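Long-range contacts in pyruvate kinase (Pseudomonas aeruginosa, PDB 6QXL), which probably catalyses the last step of glycolysis, transferring the phosphate of phosphoenolpyruvate to ADP to give pyruvate and ATP: residues A[122-127]-A[161-166]; A[222-227]-A[252-257]; A[379-384]-A[439-444]. One frame throughout, in Å; residues are numbered along the deposited sequence.

Contact 1: residues A[122-127]-A[161-166]; sequences GDELLL and NRRGGG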
loop_
_atom_site.group_PDB
_atom_site.type_symbol
_atom_site.label_atom_id
_atom_site.label_comp_id
_atom_site.label_asym_id
_atom_site.label_seq_id
_atom_site.Cartn_x
_atom_site.Cartn_y
_atom_site.Cartn_z
ATOM N N GLY A 122 3.311 -48.630 11.952
ATOM C CA GLY A 122 3.974 -47.349 11.705
ATOM C C GLY A 122 3.287 -46.147 12.313
ATOM O O GLY A 122 3.935 -45.176 12.590
ATOM N N ASP A 123 1.974 -46.223 12.528
ATOM C CA ASP A 123 1.227 -45.104 13.125
ATOM C C ASP A 123 1.805 -44.728 14.491
ATOM O O ASP A 123 2.225 -45.620 15.245
ATOM C CB ASP A 123 -0.248 -45.446 13.274
ATOM C CG ASP A 123 -0.987 -45.533 11.916
ATOM O OD1 ASP A 123 -0.362 -45.357 10.848
ATOM O OD2 ASP A 123 -2.201 -45.833 11.878
ATOM N N GLU A 124 1.882 -43.442 14.793
ATOM C CA GLU A 124 2.292 -42.977 16.113
ATOM C C GLU A 124 1.065 -42.567 16.903
ATOM O O GLU A 124 0.227 -41.837 16.391
ATOM C CB GLU A 124 3.296 -41.800 16.031
ATOM C CG GLU A 124 4.556 -42.168 15.257
ATOM C CD GLU A 124 5.762 -41.286 15.397
ATOM O OE1 GLU A 124 6.665 -41.435 14.553
ATOM O OE2 GLU A 124 5.831 -40.421 16.296
ATOM N N LEU A 125 0.962 -43.053 18.137
ATOM C CA LEU A 125 -0.166 -42.757 19.013
ATOM C C LEU A 125 0.320 -41.874 20.145
ATOM O O LEU A 125 1.390 -42.098 20.698
ATOM C CB LEU A 125 -0.754 -44.042 19.578
ATOM C CG LEU A 125 -1.284 -45.045 18.557
ATOM C CD1 LEU A 125 -1.561 -46.396 19.314
ATOM C CD2 LEU A 125 -2.462 -44.453 17.774
ATOM N N LEU A 126 -0.472 -40.866 20.481
ATOM C CA LEU A 126 -0.135 -39.902 21.509
ATOM C C LEU A 126 -1.169 -39.982 22.623
ATOM O O LEU A 126 -2.369 -39.914 22.377
ATOM C CB LEU A 126 -0.094 -38.506 20.915
ATOM C CG LEU A 126 1.175 -38.185 20.091
ATOM C CD1 LEU A 126 1.173 -38.684 18.669
ATOM C CD2 LEU A 126 1.492 -36.746 20.004
ATOM N N LEU A 127 -0.681 -40.165 23.838
ATOM C CA LEU A 127 -1.535 -40.325 25.006
ATOM C C LEU A 127 -1.287 -39.186 25.985
ATOM O O LEU A 127 -0.165 -38.664 26.063
ATOM C CB LEU A 127 -1.264 -41.645 25.712
ATOM C CG LEU A 127 -1.693 -42.886 24.923
ATOM C CD1 LEU A 127 -0.492 -43.484 24.238
ATOM C CD2 LEU A 127 -2.463 -43.893 25.811
ATOM N N ASN A 161 -4.820 -40.310 20.828
ATOM C CA ASN A 161 -5.091 -39.925 19.449
ATOM C C ASN A 161 -3.955 -40.369 18.566
ATOM O O ASN A 161 -2.907 -40.711 19.033
ATOM C CB ASN A 161 -5.345 -38.420 19.294
ATOM C CG ASN A 161 -6.178 -38.075 18.028
ATOM O OD1 ASN A 161 -6.384 -38.877 17.116
ATOM N ND2 ASN A 161 -6.701 -36.862 18.010
ATOM N N ARG A 162 -4.168 -40.357 17.266
ATOM C CA ARG A 162 -3.187 -40.656 16.284
ATOM C C ARG A 162 -2.582 -39.382 15.687
ATOM O O ARG A 162 -3.299 -38.486 15.265
ATOM C CB ARG A 162 -3.803 -41.495 15.209
ATOM C CG ARG A 162 -2.775 -42.071 14.224
ATOM C CD ARG A 162 -3.178 -43.039 13.261
ATOM N NE ARG A 162 -4.148 -42.501 12.336
ATOM C CZ ARG A 162 -4.683 -43.157 11.357
ATOM N NH1 ARG A 162 -4.256 -44.414 11.003
ATOM N NH2 ARG A 162 -5.699 -42.592 10.672
ATOM N N ARG A 163 -1.240 -39.385 15.587
ATOM C CA ARG A 163 -0.538 -38.322 14.935
ATOM C C ARG A 163 -1.028 -38.335 13.450
ATOM O O ARG A 163 -0.941 -39.310 12.765
ATOM C CB ARG A 163 0.957 -38.545 14.981
ATOM C CG ARG A 163 1.820 -37.471 14.332
ATOM C CD ARG A 163 3.221 -37.633 14.863
ATOM N NE ARG A 163 3.415 -36.753 16.013
ATOM C CZ ARG A 163 4.276 -36.960 17.041
ATOM N NH1 ARG A 163 5.147 -37.946 17.002
ATOM N NH2 ARG A 163 4.323 -36.091 18.022
ATOM N N GLY A 164 -1.520 -37.201 12.996
ATOM C CA GLY A 164 -2.065 -37.043 11.708
ATOM C C GLY A 164 -3.583 -37.052 11.676
ATOM O O GLY A 164 -4.127 -36.787 10.614
ATOM N N GLY A 165 -4.235 -37.512 12.760
ATOM C CA GLY A 165 -5.655 -37.644 12.800
ATOM C C GLY A 165 -6.181 -38.790 11.969
ATOM O O GLY A 165 -5.557 -39.842 11.908
ATOM N N GLY A 166 -7.354 -38.586 11.383
ATOM C CA GLY A 166 -7.977 -39.535 10.476
ATOM C C GLY A 166 -8.705 -40.715 11.107
ATOM O O GLY A 166 -8.957 -41.685 10.433
HETATM O O HOH W 1 0.850 -41.605 12.413
#
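L126 and N161 form an antiparallel hydrogen-bonded pair where strand 124-127 meets the end of strand 159-162, in the small beta domain inserted into the barrel chain of pyruvate kinases. L126 N gives to N161 O at 2.8 Å, and N161 N returns a bond to L126 O at 2.9 Å. One step on, R163 N reaches E124 O at 3.0 Å, flanking the non-hydrogen-bonded pair L125-R162. A water accepts from E124 N and donates to R163 O.

Two salt bridges add side-chain links beside the backbone pairing. R162 NH1 meets D123 OD2 at 2.6 Å; OD2 lies in the guanidinium plane, while NH1 approaches from 44° out of the carboxylate plane. G120 N also gives to this oxygen. The R162 chain bends at chi3 (63°), which swings NE back toward the type II turn from R162 to G165, and NE and NH2 together grip G165 O. E124 and R163 run side by side, and R163 NH1 reaches E124 OE2 at 2.7 Å, a bond weakened by its bent angle of 123°.

Van der Waals packing is supplied mainly by L126, whose CD1 lies over the centre of the R163 guanidinium, 3.9 Å above its plane, while L126 CD2 approaches R163 NH2 at 3.5 Å. The R162 guanidinium, held by D123 and G165 O, is probably restricted in its rotation, whereas the R163 bridge rests on one weak bond.

Contact 2: residues A[222-227]-A[252-257]; sequences IERAEA and GVEIGD. With MG (magnesium ion), chain N.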
loop_
_atom_site.group_PDB
_atom_site.type_symbol
_atom_site.label_atom_id
_atom_site.label_comp_id
_atom_site.label_asym_id
_atom_site.label_seq_id
_atom_site.Cartn_x
_atom_site.Cartn_y
_atom_site.Cartn_z
ATOM N N ILE A 222 -11.672 -26.030 16.706
ATOM C CA ILE A 222 -10.878 -26.454 15.557
ATOM C C ILE A 222 -9.750 -27.352 16.084
ATOM O O ILE A 222 -8.745 -26.867 16.553
ATOM C CB ILE A 222 -10.315 -25.250 14.782
ATOM C CG1 ILE A 222 -11.401 -24.194 14.520
ATOM C CG2 ILE A 222 -9.686 -25.696 13.481
ATOM C CD1 ILE A 222 -12.665 -24.723 13.925
ATOM N N GLU A 223 -9.993 -28.658 16.105
ATOM C CA GLU A 223 -9.094 -29.686 16.592
ATOM C C GLU A 223 -8.814 -30.829 15.611
ATOM O O GLU A 223 -8.115 -31.724 15.944
ATOM C CB GLU A 223 -9.708 -30.353 17.834
ATOM C CG GLU A 223 -9.854 -29.526 19.093
ATOM C CD GLU A 223 -10.488 -30.251 20.270
ATOM O OE1 GLU A 223 -11.628 -30.650 20.135
ATOM O OE2 GLU A 223 -9.869 -30.394 21.347
ATOM N N ARG A 224 -9.378 -30.831 14.425
ATOM C CA ARG A 224 -9.223 -31.960 13.504
ATOM C C ARG A 224 -8.438 -31.571 12.300
ATOM O O ARG A 224 -8.641 -30.491 11.766
ATOM C CB ARG A 224 -10.570 -32.540 13.059
ATOM C CG ARG A 224 -11.177 -33.403 14.098
ATOM C CD ARG A 224 -10.827 -34.876 14.110
ATOM N NE ARG A 224 -11.828 -35.649 14.750
ATOM C CZ ARG A 224 -11.608 -36.597 15.687
ATOM N NH1 ARG A 224 -10.371 -36.893 16.078
ATOM N NH2 ARG A 224 -12.623 -37.258 16.235
ATOM N N ALA A 225 -7.556 -32.425 11.836
ATOM C CA ALA A 225 -6.823 -32.173 10.601
ATOM C C ALA A 225 -7.715 -31.825 9.431
ATOM O O ALA A 225 -7.402 -30.934 8.642
ATOM C CB ALA A 225 -5.914 -33.342 10.265
ATOM N N GLU A 226 -8.872 -32.493 9.360
ATOM C CA GLU A 226 -9.803 -32.296 8.237
ATOM C C GLU A 226 -10.402 -30.903 8.254
ATOM O O GLU A 226 -10.706 -30.360 7.204
ATOM C CB GLU A 226 -10.927 -33.349 8.278
ATOM C CG GLU A 226 -10.492 -34.806 8.096
ATOM C CD GLU A 226 -9.873 -35.467 9.323
ATOM O OE1 GLU A 226 -9.914 -34.950 10.467
ATOM O OE2 GLU A 226 -9.246 -36.501 9.136
ATOM N N ALA A 227 -10.552 -30.322 9.436
ATOM C CA ALA A 227 -11.111 -28.976 9.574
ATOM C C ALA A 227 -10.230 -27.864 9.001
ATOM O O ALA A 227 -10.744 -26.789 8.689
ATOM C CB ALA A 227 -11.413 -28.685 11.041
ATOM N N GLY A 252 -2.665 -29.627 17.641
ATOM C CA GLY A 252 -1.228 -29.846 17.498
ATOM C C GLY A 252 -0.886 -31.321 17.318
ATOM O O GLY A 252 -0.007 -31.664 16.557
ATOM N N VAL A 253 -1.595 -32.195 18.018
ATOM C CA VAL A 253 -1.418 -33.617 17.827
ATOM C C VAL A 253 -1.784 -34.007 16.393
ATOM O O VAL A 253 -1.061 -34.763 15.736
ATOM C CB VAL A 253 -2.244 -34.410 18.845
ATOM C CG1 VAL A 253 -2.268 -35.890 18.491
ATOM C CG2 VAL A 253 -1.701 -34.240 20.242
ATOM N N GLU A 254 -2.900 -33.476 15.895
ATOM C CA GLU A 254 -3.410 -33.890 14.592
ATOM C C GLU A 254 -2.556 -33.347 13.393
ATOM O O GLU A 254 -2.451 -34.024 12.421
ATOM C CB GLU A 254 -4.901 -33.541 14.474
ATOM C CG GLU A 254 -5.617 -34.864 15.076
ATOM C CD GLU A 254 -6.950 -35.075 14.634
ATOM O OE1 GLU A 254 -7.826 -35.529 15.361
ATOM O OE2 GLU A 254 -7.308 -34.801 13.458
ATOM N N ILE A 255 -2.084 -32.125 13.497
ATOM C CA ILE A 255 -1.327 -31.534 12.378
ATOM C C ILE A 255 0.145 -31.282 12.663
ATOM O O ILE A 255 0.862 -30.891 11.766
ATOM C CB ILE A 255 -1.966 -30.215 11.877
ATOM C CG1 ILE A 255 -1.843 -29.104 12.919
ATOM C CG2 ILE A 255 -3.410 -30.442 11.534
ATOM C CD1 ILE A 255 -2.344 -27.751 12.455
ATOM N N GLY A 256 0.566 -31.478 13.906
ATOM C CA GLY A 256 1.956 -31.218 14.323
ATOM C C GLY A 256 2.169 -29.825 14.881
ATOM O O GLY A 256 1.683 -28.846 14.334
ATOM N N ASP A 257 2.875 -29.724 15.990
ATOM C CA ASP A 257 3.058 -28.423 16.635
ATOM C C ASP A 257 3.751 -27.378 15.735
ATOM O O ASP A 257 3.480 -26.201 15.832
ATOM C CB ASP A 257 3.607 -28.533 18.053
ATOM C CG ASP A 257 4.960 -29.227 18.137
ATOM O OD1 ASP A 257 5.645 -29.337 17.092
ATOM O OD2 ASP A 257 5.346 -29.686 19.266
HETATM MG MG MG N . -9.299 -30.535 22.856
HETATM O O HOH W 2 -8.164 -31.756 24.822
#
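E254 points its carboxylate from helix 248-255 at R224 and A225, at the C-terminal rim of the (beta/alpha)8 TIM barrel of pyruvate kinase, between the elements that follow two adjacent strands. R224 and A225 belong to the loop leaving the fifth barrel strand, 217-222; the short helix follows the sixth, 243-247. The arrangement illustrates how one acid can serve two donors of a neighbouring loop with its two oxygens.

The side chains of R224 and E254 pass each other at a slant, with guanidinium and carboxylate planes only 30° apart. R224 bends at chi2 (-89°), which brings its CD to 3.3 Å from E254 OE1. R224 NH1 gives to E254 OE1 at 3.0 Å, close to the line of the C-O bond and in the guanidinium plane. N161 ND2 is probably a second donor to E254 OE1. E254 OE2 takes A225 N at 2.9 Å, from 38° above the carboxylate plane.

E226 OE1 lies 4.0 Å from E254 OE2, with the two acid chains crossing at about a right angle. This repulsion is probably eased by R197, which forms a salt bridge with E226 OE1. E223 turns its end away from the helix: OE2 binds the magnesium ion, which D250 also holds, although the modelled bond is so short that its length is doubtful. R224 and A225, both held by E254, directly follow this metal ligand in the chain.

Next to the polar group, I255 packs on A225 and also touches I263 of helix 260-273. Its CG1 stands between the backbone N and the carbonyl carbon, and I255 CG2, beside the backbone N, rests 3.9 Å from A225 CA and 4.0 Å from A225 CB.

Contact 3: residues A[379-384]-A[439-444]; sequences AIICLT and AAVDEL. With G6P (6-O-phosphono-alpha-D-glucopyranose), chain M.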
loop_
_atom_site.group_PDB
_atom_site.type_symbol
_atom_site.label_atom_id
_atom_site.label_comp_id
_atom_site.label_asym_id
_atom_site.label_seq_id
_atom_site.Cartn_x
_atom_site.Cartn_y
_atom_site.Cartn_z
ATOM N N ALA A 379 -16.613 6.888 23.194
ATOM C CA ALA A 379 -17.373 5.666 23.414
ATOM C C ALA A 379 -18.411 5.457 22.344
ATOM O O ALA A 379 -18.785 6.386 21.662
ATOM C CB ALA A 379 -18.040 5.683 24.789
ATOM N N ILE A 380 -18.857 4.219 22.203
ATOM C CA ILE A 380 -19.930 3.872 21.298
ATOM C C ILE A 380 -21.054 3.247 22.087
ATOM O O ILE A 380 -20.870 2.221 22.723
ATOM C CB ILE A 380 -19.458 2.883 20.227
ATOM C CG1 ILE A 380 -18.340 3.528 19.391
ATOM C CG2 ILE A 380 -20.643 2.413 19.384
ATOM C CD1 ILE A 380 -17.871 2.688 18.263
ATOM N N ILE A 381 -22.225 3.890 22.051
ATOM C CA ILE A 381 -23.438 3.425 22.706
ATOM C C ILE A 381 -24.205 2.661 21.649
ATOM O O ILE A 381 -24.802 3.245 20.749
ATOM C CB ILE A 381 -24.244 4.608 23.256
ATOM C CG1 ILE A 381 -23.454 5.272 24.383
ATOM C CG2 ILE A 381 -25.610 4.166 23.775
ATOM C CD1 ILE A 381 -24.107 6.538 24.921
ATOM N N CYS A 382 -24.192 1.345 21.760
ATOM C CA CYS A 382 -24.863 0.506 20.789
ATOM C C CYS A 382 -26.092 -0.119 21.442
ATOM O O CYS A 382 -25.978 -1.052 22.233
ATOM C CB CYS A 382 -23.901 -0.548 20.270
ATOM S SG CYS A 382 -24.690 -1.631 19.078
ATOM N N LEU A 383 -27.266 0.408 21.116
ATOM C CA LEU A 383 -28.513 -0.164 21.595
ATOM C C LEU A 383 -28.763 -1.412 20.793
ATOM O O LEU A 383 -28.942 -1.340 19.585
ATOM C CB LEU A 383 -29.681 0.805 21.446
ATOM C CG LEU A 383 -29.536 2.210 21.999
ATOM C CD1 LEU A 383 -30.928 2.860 21.999
ATOM C CD2 LEU A 383 -28.898 2.263 23.376
ATOM N N THR A 384 -28.787 -2.556 21.465
ATOM C CA THR A 384 -28.899 -3.826 20.780
ATOM C C THR A 384 -29.823 -4.769 21.523
ATOM O O THR A 384 -29.856 -4.795 22.746
ATOM C CB THR A 384 -27.503 -4.481 20.578
ATOM O OG1 THR A 384 -27.646 -5.765 19.925
ATOM C CG2 THR A 384 -26.762 -4.627 21.913
ATOM N N ALA A 439 -30.543 9.445 28.567
ATOM C CA ALA A 439 -30.563 8.368 29.538
ATOM C C ALA A 439 -29.349 7.450 29.340
ATOM O O ALA A 439 -28.646 7.113 30.297
ATOM C CB ALA A 439 -31.865 7.579 29.431
ATOM N N ALA A 440 -29.107 7.070 28.088
ATOM C CA ALA A 440 -27.922 6.285 27.731
ATOM C C ALA A 440 -26.626 7.021 28.081
ATOM O O ALA A 440 -25.731 6.466 28.694
ATOM C CB ALA A 440 -27.946 5.926 26.264
ATOM N N VAL A 441 -26.543 8.288 27.753
ATOM C CA VAL A 441 -25.353 9.048 28.098
ATOM C C VAL A 441 -25.166 9.135 29.611
ATOM O O VAL A 441 -24.042 9.192 30.101
ATOM C CB VAL A 441 -25.399 10.434 27.436
ATOM C CG1 VAL A 441 -24.254 11.343 27.903
ATOM C CG2 VAL A 441 -25.336 10.253 25.928
ATOM N N ASP A 442 -26.266 9.148 30.356
ATOM C CA ASP A 442 -26.182 9.196 31.826
ATOM C C ASP A 442 -25.456 7.979 32.392
ATOM O O ASP A 442 -24.588 8.115 33.262
ATOM C CB ASP A 442 -27.571 9.350 32.474
ATOM C CG ASP A 442 -28.090 10.789 32.439
ATOM O OD1 ASP A 442 -27.275 11.734 32.417
ATOM O OD2 ASP A 442 -29.327 10.974 32.395
ATOM N N GLU A 443 -25.786 6.805 31.856
ATOM C CA GLU A 443 -25.135 5.562 32.263
ATOM C C GLU A 443 -23.604 5.626 32.148
ATOM O O GLU A 443 -22.899 5.084 32.990
ATOM C CB GLU A 443 -25.679 4.394 31.442
ATOM C CG GLU A 443 -27.151 4.076 31.693
ATOM C CD GLU A 443 -27.409 3.446 33.055
ATOM O OE1 GLU A 443 -26.774 2.448 33.328
ATOM O OE2 GLU A 443 -28.234 3.954 33.831
ATOM N N LEU A 444 -23.087 6.298 31.131
ATOM C CA LEU A 444 -21.640 6.455 31.016
ATOM C C LEU A 444 -21.096 7.542 31.921
ATOM O O LEU A 444 -19.977 7.438 32.413
ATOM C CB LEU A 444 -21.229 6.722 29.560
ATOM C CG LEU A 444 -21.596 5.679 28.508
ATOM C CD1 LEU A 444 -20.995 6.111 27.185
ATOM C CD2 LEU A 444 -21.103 4.282 28.884
HETATM C C1 G6P M . -31.870 -1.451 18.723
HETATM C C2 G6P M . -33.369 -1.520 18.932
HETATM C C3 G6P M . -33.896 -1.876 17.548
HETATM C C4 G6P M . -32.976 -2.748 16.715
HETATM C C5 G6P M . -32.219 -3.590 17.729
HETATM C C6 G6P M . -31.437 -4.685 17.025
HETATM O O1 G6P M . -31.425 -0.745 19.872
HETATM O O2 G6P M . -33.760 -2.434 19.989
HETATM O O3 G6P M . -33.914 -0.611 16.939
HETATM O O4 G6P M . -33.708 -3.485 15.701
HETATM O O5 G6P M . -31.362 -2.774 18.524
HETATM O O6 G6P M . -30.248 -5.081 17.684
HETATM P P G6P M . -29.382 -6.365 17.126
HETATM O O1P G6P M . -29.878 -7.587 17.859
HETATM O O2P G6P M . -28.133 -5.682 17.633
HETATM O O3P G6P M . -29.595 -6.717 15.631
#
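I381 and L444 meet with no flat group between them, and every side chain that touches across this interface is aliphatic; the faces that matter are those of the sheet. On one face of strand 379-383, A379 and I381 turn toward helix 439-444, whereas I380 turns to the other face, where M393 of helix 388-394 lies. Of flat residues nearby, Y405 on the adjoining strand 402-406 touches I381, L383 and L444, and its OH is hydrogen-bonded to A440 O.

I381 is the hub. I381 CG2, anti to the backbone N, meets A440 CB at 3.8 Å. On the other branch, I381 CG1 (chi1 -66°) lies 3.8 Å from L444 CD1. I381 CD1, in the extended position (chi2 175°), is 4.0 Å from V441 CG2. The I381 and L444 side chains run alongside each other, antiparallel, whereas I381 and V441 cross at about a right angle. L444 CD1 serves two neighbours, for it also touches A379 CB at 3.8 Å.

This is helix-on-sheet packing in the C-terminal alpha/beta domain. Helix 436-446 belongs to the beta-alpha-beta crossover from strand 421-425 to strand 455-461, and it covers strand 377-383, one of the two strands that the crossover passes over. The axes of strand 379-383 and helix 439-444 come within 10.0 Å, their N-to-C directions 131° apart.

Beyond the packed part, the strand's C-terminal end leads into the glucose 6-phosphate pocket. L383 O accepts from O1 of the sugar, whose exact place is less sure, and T384 OG1 is hydrogen-bonded to O2P of the phosphate, at a modelled length too short to be trusted. S386 and T389 also bind this ligand, through their hydroxyls.

Along the chain the three contacts follow one another in series, each closing before the next opens. Contacts 1 and 2 are neighbours, their centres 11 Å apart: glycines 164-166 pack against residues of 222-227 and 252-257, and N161 connects the two contacts through its side chain. They thus join the inserted beta domain to the barrel rim beside the magnesium site. Contact 3 lies on the opposite side of the chain's centre, in the alpha/beta domain, about 42 Å from contact 2 and 52 Å from contact 1, centre to centre. Magnesium site and sugar phosphate pocket are therefore well separated, consistent with allosteric regulation at a distance.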